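Local coordinates for cell division cycle protein 123 (Schizosaccharomyces pombe, PDB 4ZGP) that acts as an ATP-dependent folding chaperone that binds the gamma subunit of eIF2 and allows it to assemble with the alpha and beta subunits, at residues P121-W126 against K146-V151; K226-L231 against V247-D252. All coordinates share one frame; numbering follows the deposited sequence.

Contact 1: P121-W126 against K146-V151; sequences PKDALW and KSSDFV. With ADP (adenosine-5'-diphosphate), chain C.
Asp123 reaches across to the start of helix 149-157. Its CB lies beside the ring of Phe150, 3.5 Å from Phe150 CE2, and its CG comes near Phe150 CD2. With CG between the backbone N and the carbonyl carbon (chi1 64°), the carboxylate is turned to the helix end, its plane 68° from that of the ring. OD1 accepts from Ser148 OG at 2.5 Å through its syn lone pair and stands 3.0 Å from Phe150 CD2, oblique to the ring. OD2 takes Asp149 N at 2.8 Å, also on the syn side but 17° out of the carboxylate plane; a water 2.6 Å from Asp123 OD2 also sits between Trp126 NE1 and Ser147 O. Ser148 is the N-cap, its OG receiving Val151 N at 3.0 Å, so the capping hydroxyl is itself held by Asp123. Lys122 passes the Phe150 ring at about a right angle, its NZ 4.3 Å from the ring centroid in an off-centre cation-pi contact, and bonds to ADP O3B at 3.0 Å. Behind Asp123, Pro121 and Ala124 pack on Leu144, which places the loop following strand 112-115 against both helix 138-146 and the N-terminus of helix 149-157.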
ATOM      1  N   PRO A 121      -5.643   3.636   4.776  1.00 27.76           N
ATOM      2  CA  PRO A 121      -7.047   4.040   4.939  1.00 29.05           C
ATOM      3  C   PRO A 121      -7.429   5.191   4.013  1.00 29.40           C
ATOM      4  O   PRO A 121      -7.933   6.237   4.433  1.00 30.84           O
ATOM      5  CB  PRO A 121      -7.118   4.446   6.423  1.00 29.43           C
ATOM      6  CG  PRO A 121      -5.752   4.929   6.747  1.00 30.43           C
ATOM      7  CD  PRO A 121      -4.829   4.016   5.947  1.00 27.61           C
ATOM      8  N   LYS A 122      -7.188   4.987   2.728  1.00 26.66           N
ATOM      9  CA  LYS A 122      -7.441   6.010   1.722  1.00 26.70           C
ATOM     10  C   LYS A 122      -8.943   6.248   1.583  1.00 31.50           C
ATOM     11  O   LYS A 122      -9.385   7.278   1.073  1.00 29.84           O
ATOM     12  CB  LYS A 122      -6.842   5.602   0.375  1.00 33.03           C
ATOM     13  CG  LYS A 122      -7.282   4.226  -0.087  1.00 45.51           C
ATOM     14  CD  LYS A 122      -6.869   3.932  -1.527  1.00 48.62           C
ATOM     15  CE  LYS A 122      -7.179   2.486  -1.917  1.00 50.00           C
ATOM     16  NZ  LYS A 122      -6.236   1.494  -1.304  1.00 47.12           N
ATOM     17  N   ASP A 123      -9.723   5.285   2.049  1.00 34.51           N
ATOM     18  CA  ASP A 123     -11.176   5.333   1.878  1.00 39.51           C
ATOM     19  C   ASP A 123     -11.840   6.140   2.968  1.00 36.61           C
ATOM     20  O   ASP A 123     -13.054   6.341   2.952  1.00 42.69           O
ATOM     21  CB  ASP A 123     -11.756   3.929   1.891  1.00 34.82           C
ATOM     22  CG  ASP A 123     -11.558   3.241   3.234  1.00 40.53           C
ATOM     23  OD1 ASP A 123     -10.385   3.041   3.641  1.00 37.92           O
ATOM     24  OD2 ASP A 123     -12.568   2.927   3.892  1.00 39.47           O
ATOM     25  N   ALA A 124     -11.046   6.585   3.930  1.00 40.82           N
ATOM     26  CA  ALA A 124     -11.605   7.111   5.163  1.00 36.01           C
ATOM     27  C   ALA A 124     -11.381   8.607   5.295  1.00 41.34           C
ATOM     28  O   ALA A 124     -11.438   9.155   6.401  1.00 38.28           O
ATOM     29  CB  ALA A 124     -11.010   6.375   6.365  1.00 37.62           C
ATOM     30  N   LEU A 125     -11.139   9.265   4.167  1.00 39.17           N
ATOM     31  CA  LEU A 125     -10.949  10.711   4.159  1.00 37.51           C
ATOM     32  C   LEU A 125     -12.169  11.471   4.678  1.00 44.29           C
ATOM     33  O   LEU A 125     -12.033  12.565   5.225  1.00 41.55           O
ATOM     34  CB  LEU A 125     -10.608  11.194   2.752  1.00 39.82           C
ATOM     35  CG  LEU A 125      -9.107  11.420   2.556  1.00 46.05           C
ATOM     36  CD1 LEU A 125      -8.343  10.170   2.941  1.00 49.63           C
ATOM     37  CD2 LEU A 125      -8.789  11.828   1.130  1.00 49.32           C
ATOM     38  N   TRP A 126     -13.350  10.876   4.510  1.00 41.26           N
ATOM     39  CA  TRP A 126     -14.614  11.498   4.908  1.00 42.62           C
ATOM     40  C   TRP A 126     -14.677  11.820   6.393  1.00 44.82           C
ATOM     41  O   TRP A 126     -15.483  12.659   6.806  1.00 46.71           O
ATOM     42  CB  TRP A 126     -15.804  10.601   4.520  1.00 40.01           C
ATOM     43  CG  TRP A 126     -15.700   9.200   5.025  1.00 37.01           C
ATOM     44  CD1 TRP A 126     -15.141   8.137   4.376  1.00 40.88           C
ATOM     45  CD2 TRP A 126     -16.156   8.700   6.293  1.00 38.41           C
ATOM     46  NE1 TRP A 126     -15.216   7.007   5.159  1.00 39.30           N
ATOM     47  CE2 TRP A 126     -15.838   7.324   6.338  1.00 39.99           C
ATOM     48  CE3 TRP A 126     -16.797   9.280   7.396  1.00 38.91           C
ATOM     49  CZ2 TRP A 126     -16.145   6.522   7.437  1.00 37.47           C
ATOM     50  CZ3 TRP A 126     -17.099   8.478   8.491  1.00 40.03           C
ATOM     51  CH2 TRP A 126     -16.768   7.116   8.503  1.00 43.45           C
ATOM     52  N   LYS A 146      -9.561   3.696  12.498  1.00 30.81           N
ATOM     53  CA  LYS A 146     -10.813   3.119  12.983  1.00 37.56           C
ATOM     54  C   LYS A 146     -11.938   3.227  11.944  1.00 42.17           C
ATOM     55  O   LYS A 146     -12.852   2.397  11.925  1.00 41.92           O
ATOM     56  CB  LYS A 146     -11.239   3.800  14.292  1.00 40.70           C
ATOM     57  CG  LYS A 146     -12.358   3.090  15.039  1.00 47.66           C
ATOM     58  CD  LYS A 146     -12.826   3.891  16.249  1.00 52.53           C
ATOM     59  CE  LYS A 146     -14.141   4.614  15.964  1.00 60.87           C
ATOM     60  NZ  LYS A 146     -14.665   5.349  17.152  1.00 65.64           N
ATOM     61  N   SER A 147     -11.867   4.230  11.072  1.00 36.94           N
ATOM     62  CA  SER A 147     -12.991   4.510  10.169  1.00 39.31           C
ATOM     63  C   SER A 147     -12.856   3.872   8.795  1.00 37.08           C
ATOM     64  O   SER A 147     -13.754   3.991   7.956  1.00 40.15           O
ATOM     65  CB  SER A 147     -13.159   6.014  10.005  1.00 38.00           C
ATOM     66  OG  SER A 147     -13.093   6.629  11.268  1.00 38.36           O
ATOM     67  N   SER A 148     -11.737   3.200   8.556  1.00 32.47           N
ATOM     68  CA  SER A 148     -11.480   2.614   7.249  1.00 30.92           C
ATOM     69  C   SER A 148     -12.031   1.208   7.071  1.00 30.05           C
ATOM     70  O   SER A 148     -11.773   0.328   7.904  1.00 32.41           O
ATOM     71  CB  SER A 148      -9.974   2.573   6.980  1.00 32.28           C
ATOM     72  OG  SER A 148      -9.713   1.860   5.783  1.00 35.38           O
ATOM     73  N   ASP A 149     -12.745   0.995   5.959  1.00 35.42           N
ATOM     74  CA  ASP A 149     -13.150  -0.345   5.512  1.00 32.43           C
ATOM     75  C   ASP A 149     -11.931  -1.207   5.168  1.00 31.67           C
ATOM     76  O   ASP A 149     -11.909  -2.426   5.410  1.00 35.15           O
ATOM     77  CB  ASP A 149     -14.048  -0.275   4.264  1.00 36.77           C
ATOM     78  CG  ASP A 149     -15.352   0.491   4.496  1.00 40.16           C
ATOM     79  OD1 ASP A 149     -16.000   0.282   5.539  1.00 37.38           O
ATOM     80  OD2 ASP A 149     -15.721   1.303   3.619  1.00 39.79           O
ATOM     81  N   PHE A 150     -10.935  -0.576   4.550  1.00 32.87           N
ATOM     82  CA  PHE A 150      -9.735  -1.286   4.130  1.00 32.65           C
ATOM     83  C   PHE A 150      -8.999  -1.811   5.339  1.00 29.71           C
ATOM     84  O   PHE A 150      -8.572  -2.958   5.356  1.00 30.35           O
ATOM     85  CB  PHE A 150      -8.814  -0.377   3.309  1.00 34.22           C
ATOM     86  CG  PHE A 150      -9.365  -0.007   1.960  1.00 40.74           C
ATOM     87  CD1 PHE A 150      -9.978  -0.956   1.163  1.00 42.41           C
ATOM     88  CD2 PHE A 150      -9.261   1.289   1.484  1.00 44.34           C
ATOM     89  CE1 PHE A 150     -10.486  -0.613  -0.093  1.00 46.82           C
ATOM     90  CE2 PHE A 150      -9.774   1.637   0.234  1.00 47.47           C
ATOM     91  CZ  PHE A 150     -10.387   0.683  -0.552  1.00 41.82           C
ATOM     92  N   VAL A 151      -8.848  -0.960   6.351  1.00 32.78           N
ATOM     93  CA  VAL A 151      -8.168  -1.354   7.583  1.00 33.06           C
ATOM     94  C   VAL A 151      -8.937  -2.490   8.256  1.00 31.94           C
ATOM     95  O   VAL A 151      -8.344  -3.458   8.729  1.00 28.31           O
ATOM     96  CB  VAL A 151      -8.006  -0.147   8.553  1.00 30.79           C
ATOM     97  CG1 VAL A 151      -7.554  -0.609   9.918  1.00 30.72           C
ATOM     98  CG2 VAL A 151      -7.018   0.860   7.975  1.00 32.97           C
TER
HETATM   99  PB  ADP C 301      -2.656   1.350  -1.209  0.69 45.51           P
HETATM  100  O1B ADP C 301      -1.565   0.576  -1.931  0.69 40.65           O
HETATM  101  O2B ADP C 301      -3.393   0.537  -0.159  0.69 37.78           O
HETATM  102  O3B ADP C 301      -3.487   2.157  -2.184  0.69 37.41           O
HETATM  103  PA  ADP C 301      -0.629   3.336  -0.624  0.69 35.58           P
HETATM  104  O1A ADP C 301      -0.128   2.916  -1.983  0.69 42.32           O
HETATM  105  O2A ADP C 301       0.261   3.352   0.607  0.69 36.30           O
HETATM  106  O3A ADP C 301      -1.920   2.438  -0.250  0.69 44.21           O
HETATM  107  O5' ADP C 301      -1.229   4.815  -0.800  0.69 44.51           O
HETATM  108  C5' ADP C 301      -2.630   5.076  -0.885  0.69 38.19           C
HETATM  109  C4' ADP C 301      -2.728   6.532  -1.303  0.69 41.03           C
HETATM  110  O4' ADP C 301      -2.413   7.366  -0.186  0.69 37.77           O
HETATM  111  C3' ADP C 301      -1.701   6.848  -2.380  0.69 38.87           C
HETATM  112  O3' ADP C 301      -2.303   6.862  -3.678  0.69 41.30           O
HETATM  113  C2' ADP C 301      -1.144   8.207  -2.011  0.69 41.25           C
HETATM  114  O2' ADP C 301      -1.751   9.240  -2.792  0.69 45.64           O
HETATM  115  C1' ADP C 301      -1.508   8.412  -0.555  0.69 36.94           C
HETATM  116  N9  ADP C 301      -0.262   8.275   0.239  0.69 36.80           N
HETATM  117  C8  ADP C 301       0.336   7.105   0.555  0.69 36.24           C
HETATM  118  N7  ADP C 301       1.462   7.319   1.289  0.69 39.00           N
HETATM  119  C5  ADP C 301       1.594   8.656   1.452  0.69 34.50           C
HETATM  120  C6  ADP C 301       2.557   9.552   2.133  0.69 34.40           C
HETATM  121  N6  ADP C 301       3.620   9.020   2.792  0.69 32.35           N
HETATM  122  N1  ADP C 301       2.338  10.893   2.072  0.69 28.14           N
HETATM  123  C2  ADP C 301       1.266  11.391   1.418  0.69 35.16           C
HETATM  124  N3  ADP C 301       0.349  10.636   0.777  0.69 37.18           N
HETATM  125  C4  ADP C 301       0.456   9.280   0.760  0.69 39.63           C
HETATM  126  O   HOH W   1     -14.243   4.271   5.304  1.00 41.46           O

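Contact 2: K226-L231 against V247-D252; sequences KLISDL and VYIHKD
Ile228 and Ile249 meet at about a right angle, with Ile228 CG1 lying 3.6 Å from Ile249 CD1. The extended chain of Ile249 (chi2 178°) carries that methyl out to the helix, while its other branch, CG2, receives Leu227 CD1 at 3.6 Å. One strand residue is therefore gripped through two branches by consecutive helix residues. Ile228 also leans on Val247, more loosely and at a slant, its CG1 4.1 Å from Val247 CG2. Leu231 and Val247 run past each other in opposite directions, Leu231 CD2 beside Val247 CG1; Val247 has two conformers, so their exact spacing is doubtful. This is helix 221-233 lying on one face of the mixed sheet in an ATP-grasp protein, the local helix and strand axes 10.1 Å apart and their directions 130° from each other. Val247 and Ile249 point toward the helix, and the intervening Tyr248 lies on the other side of the strand, its hydroxyl hydrogen-bonded to His189 N. Because Ile228 also touches Cys196 on strand 193-199 and Leu203 and Phe206 on strand 202-208, an alanine here would probably open a gap between helix and sheet and leave the Ile249 CD1 methyl with less to hold its rotation. Just beyond the strand end, in the turn, Leu227 CD1 reaches the backbone of Asp252, 3.8 Å from Asp252 C, and Asp252 also touches Cys223 one turn earlier on the helix.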
ATOM      1  N   LYS A 226      11.026   3.990 -18.222  1.00 27.75           N
ATOM      2  CA  LYS A 226      12.412   3.627 -17.920  1.00 29.44           C
ATOM      3  C   LYS A 226      12.664   3.658 -16.419  1.00 24.54           C
ATOM      4  O   LYS A 226      13.310   2.770 -15.886  1.00 24.92           O
ATOM      5  CB  LYS A 226      13.397   4.565 -18.641  1.00 28.76           C
ATOM      6  CG  LYS A 226      14.845   4.394 -18.228  1.00 31.82           C
ATOM      7  CD  LYS A 226      15.365   2.985 -18.494  1.00 45.59           C
ATOM      8  CE  LYS A 226      16.898   2.939 -18.502  1.00 52.96           C
ATOM      9  NZ  LYS A 226      17.506   3.692 -17.365  1.00 52.21           N
ATOM     10  N   LEU A 227      12.158   4.677 -15.740  1.00 22.69           N
ATOM     11  CA  LEU A 227      12.329   4.754 -14.284  1.00 24.35           C
ATOM     12  C   LEU A 227      11.609   3.606 -13.545  1.00 25.46           C
ATOM     13  O   LEU A 227      12.121   3.086 -12.552  1.00 22.04           O
ATOM     14  CB  LEU A 227      11.832   6.089 -13.758  1.00 21.75           C
ATOM     15  CG  LEU A 227      12.655   7.302 -14.189  1.00 32.73           C
ATOM     16  CD1 LEU A 227      12.010   8.590 -13.691  1.00 33.08           C
ATOM     17  CD2 LEU A 227      14.098   7.180 -13.703  1.00 36.04           C
ATOM     18  N   ILE A 228      10.441   3.207 -14.041  1.00 23.85           N
ATOM     19  CA  ILE A 228       9.695   2.087 -13.441  1.00 24.40           C
ATOM     20  C   ILE A 228      10.424   0.766 -13.684  1.00 22.56           C
ATOM     21  O   ILE A 228      10.527  -0.065 -12.781  1.00 22.59           O
ATOM     22  CB  ILE A 228       8.250   2.017 -13.989  1.00 24.00           C
ATOM     23  CG1 ILE A 228       7.461   3.238 -13.482  1.00 23.23           C
ATOM     24  CG2 ILE A 228       7.547   0.731 -13.561  1.00 23.96           C
ATOM     25  CD1 ILE A 228       6.054   3.420 -14.082  1.00 27.02           C
ATOM     26  N   SER A 229      10.905   0.576 -14.911  1.00 23.31           N
ATOM     27  CA  SER A 229      11.698  -0.596 -15.295  0.54 25.49           C
ATOM     28  C   SER A 229      12.949  -0.719 -14.420  1.00 26.13           C
ATOM     29  O   SER A 229      13.302  -1.794 -13.928  1.00 28.38           O
ATOM     30  CB  SER A 229      12.088  -0.483 -16.777  0.54 27.78           C
ATOM     31  OG  SER A 229      12.677  -1.667 -17.268  0.54 31.12           O
ATOM     32  N   ASP A 230      13.638   0.401 -14.258  1.00 27.27           N
ATOM     33  CA  ASP A 230      14.842   0.429 -13.430  1.00 26.90           C
ATOM     34  C   ASP A 230      14.544   0.081 -11.978  1.00 26.77           C
ATOM     35  O   ASP A 230      15.315  -0.641 -11.338  1.00 26.11           O
ATOM     36  CB  ASP A 230      15.506   1.798 -13.497  1.00 27.78           C
ATOM     37  CG  ASP A 230      16.219   2.049 -14.822  1.00 37.02           C
ATOM     38  OD1 ASP A 230      16.444   1.083 -15.595  1.00 40.12           O
ATOM     39  OD2 ASP A 230      16.552   3.222 -15.083  1.00 39.86           O
ATOM     40  N   LEU A 231      13.437   0.595 -11.446  1.00 23.10           N
ATOM     41  CA  LEU A 231      13.056   0.254 -10.073  1.00 23.52           C
ATOM     42  C   LEU A 231      12.781  -1.254  -9.949  1.00 24.57           C
ATOM     43  O   LEU A 231      13.225  -1.891  -9.002  1.00 24.45           O
ATOM     44  CB  LEU A 231      11.831   1.064  -9.616  1.00 22.38           C
ATOM     45  CG  LEU A 231      11.289   0.784  -8.218  1.00 24.98           C
ATOM     46  CD1 LEU A 231      12.400   0.951  -7.196  1.00 25.80           C
ATOM     47  CD2 LEU A 231      10.128   1.716  -7.866  1.00 25.38           C
ATOM     48  N   VAL A 247       4.206   3.119  -7.429  1.00 22.61           N
ATOM     49  CA  VAL A 247       5.385   3.976  -7.468  0.66 22.26           C
ATOM     50  C   VAL A 247       4.999   5.435  -7.564  1.00 24.94           C
ATOM     51  O   VAL A 247       3.996   5.771  -8.162  1.00 25.88           O
ATOM     52  CB  VAL A 247       6.290   3.646  -8.651  0.66 25.90           C
ATOM     53  CG1 VAL A 247       6.867   2.315  -8.457  0.66 23.73           C
ATOM     54  CG2 VAL A 247       5.514   3.713  -9.962  0.66 20.75           C
ATOM     55  N   TYR A 248       5.807   6.282  -6.937  1.00 21.38           N
ATOM     56  CA  TYR A 248       5.643   7.719  -7.040  1.00 22.79           C
ATOM     57  C   TYR A 248       6.886   8.259  -7.739  1.00 21.28           C
ATOM     58  O   TYR A 248       8.008   8.020  -7.301  1.00 23.10           O
ATOM     59  CB  TYR A 248       5.475   8.355  -5.662  1.00 25.08           C
ATOM     60  CG  TYR A 248       5.389   9.868  -5.736  1.00 26.53           C
ATOM     61  CD1 TYR A 248       4.430  10.486  -6.521  1.00 26.47           C
ATOM     62  CD2 TYR A 248       6.255  10.668  -4.994  1.00 27.57           C
ATOM     63  CE1 TYR A 248       4.346  11.888  -6.591  1.00 28.50           C
ATOM     64  CE2 TYR A 248       6.168  12.073  -5.044  1.00 32.42           C
ATOM     65  CZ  TYR A 248       5.216  12.670  -5.847  1.00 29.76           C
ATOM     66  OH  TYR A 248       5.131  14.057  -5.910  1.00 26.48           O
ATOM     67  N   ILE A 249       6.695   8.965  -8.844  1.00 24.33           N
ATOM     68  CA  ILE A 249       7.841   9.438  -9.614  1.00 23.70           C
ATOM     69  C   ILE A 249       7.843  10.947  -9.578  1.00 27.83           C
ATOM     70  O   ILE A 249       6.883  11.585  -9.965  1.00 26.29           O
ATOM     71  CB  ILE A 249       7.816   8.916 -11.062  1.00 25.85           C
ATOM     72  CG1 ILE A 249       7.884   7.385 -11.042  1.00 30.00           C
ATOM     73  CG2 ILE A 249       9.010   9.475 -11.854  1.00 27.52           C
ATOM     74  CD1 ILE A 249       7.822   6.709 -12.416  1.00 28.92           C
ATOM     75  N   HIS A 250       8.926  11.508  -9.069  1.00 28.94           N
ATOM     76  CA  HIS A 250       8.978  12.935  -8.830  1.00 29.95           C
ATOM     77  C   HIS A 250      10.401  13.402  -9.095  1.00 28.50           C
ATOM     78  O   HIS A 250      11.347  12.840  -8.560  1.00 28.21           O
ATOM     79  CB  HIS A 250       8.546  13.252  -7.399  1.00 31.57           C
ATOM     80  CG  HIS A 250       8.548  14.712  -7.076  1.00 34.99           C
ATOM     81  ND1 HIS A 250       7.627  15.591  -7.602  1.00 42.20           N
ATOM     82  CD2 HIS A 250       9.346  15.445  -6.263  1.00 40.28           C
ATOM     83  CE1 HIS A 250       7.863  16.806  -7.135  1.00 41.94           C
ATOM     84  NE2 HIS A 250       8.904  16.743  -6.324  1.00 44.03           N
ATOM     85  N   LYS A 251      10.547  14.409  -9.953  1.00 34.57           N
ATOM     86  CA  LYS A 251      11.872  14.930 -10.298  1.00 34.03           C
ATOM     87  C   LYS A 251      12.868  13.833 -10.660  1.00 28.86           C
ATOM     88  O   LYS A 251      13.961  13.767 -10.088  1.00 32.76           O
ATOM     89  CB  LYS A 251      12.429  15.757  -9.140  1.00 39.34           C
ATOM     90  CG  LYS A 251      11.579  16.939  -8.741  1.00 38.46           C
ATOM     91  CD  LYS A 251      12.100  17.522  -7.426  1.00 51.10           C
ATOM     92  CE  LYS A 251      12.357  19.014  -7.517  1.00 50.54           C
ATOM     93  NZ  LYS A 251      13.085  19.444  -8.744  1.00 54.16           N
ATOM     94  N   ASP A 252      12.464  12.960 -11.586  1.00 29.25           N
ATOM     95  CA  ASP A 252      13.317  11.920 -12.166  1.00 32.25           C
ATOM     96  C   ASP A 252      13.765  10.872 -11.157  1.00 32.41           C
ATOM     97  O   ASP A 252      14.768  10.189 -11.369  1.00 31.14           O
ATOM     98  CB  ASP A 252      14.552  12.536 -12.838  1.00 34.17           C
ATOM     99  CG  ASP A 252      14.219  13.205 -14.149  1.00 45.98           C
ATOM    100  OD1 ASP A 252      13.268  12.745 -14.826  1.00 45.30           O
ATOM    101  OD2 ASP A 252      14.907  14.187 -14.505  1.00 52.20           O
TER

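Contact 1 closes along the chain before contact 2 opens, and the two lie on opposite sides of the chain's centre, their own centres 28 Å apart and their nearest atoms about 12 Å apart. They share no helix or strand: contact 1 joins the loop after strand 112-115 to helix 149-157, whereas contact 2 sets helix 221-233 on the five-stranded mixed sheet. The nucleotide lies between these parts, in keeping with the ATP-grasp fold. Contact 1 supplies Lys122 directly to ADP; contact 2 stays behind the site, with Val247 following the ATP-binding Asp246 in sequence and its side chain about 9 Å from ADP.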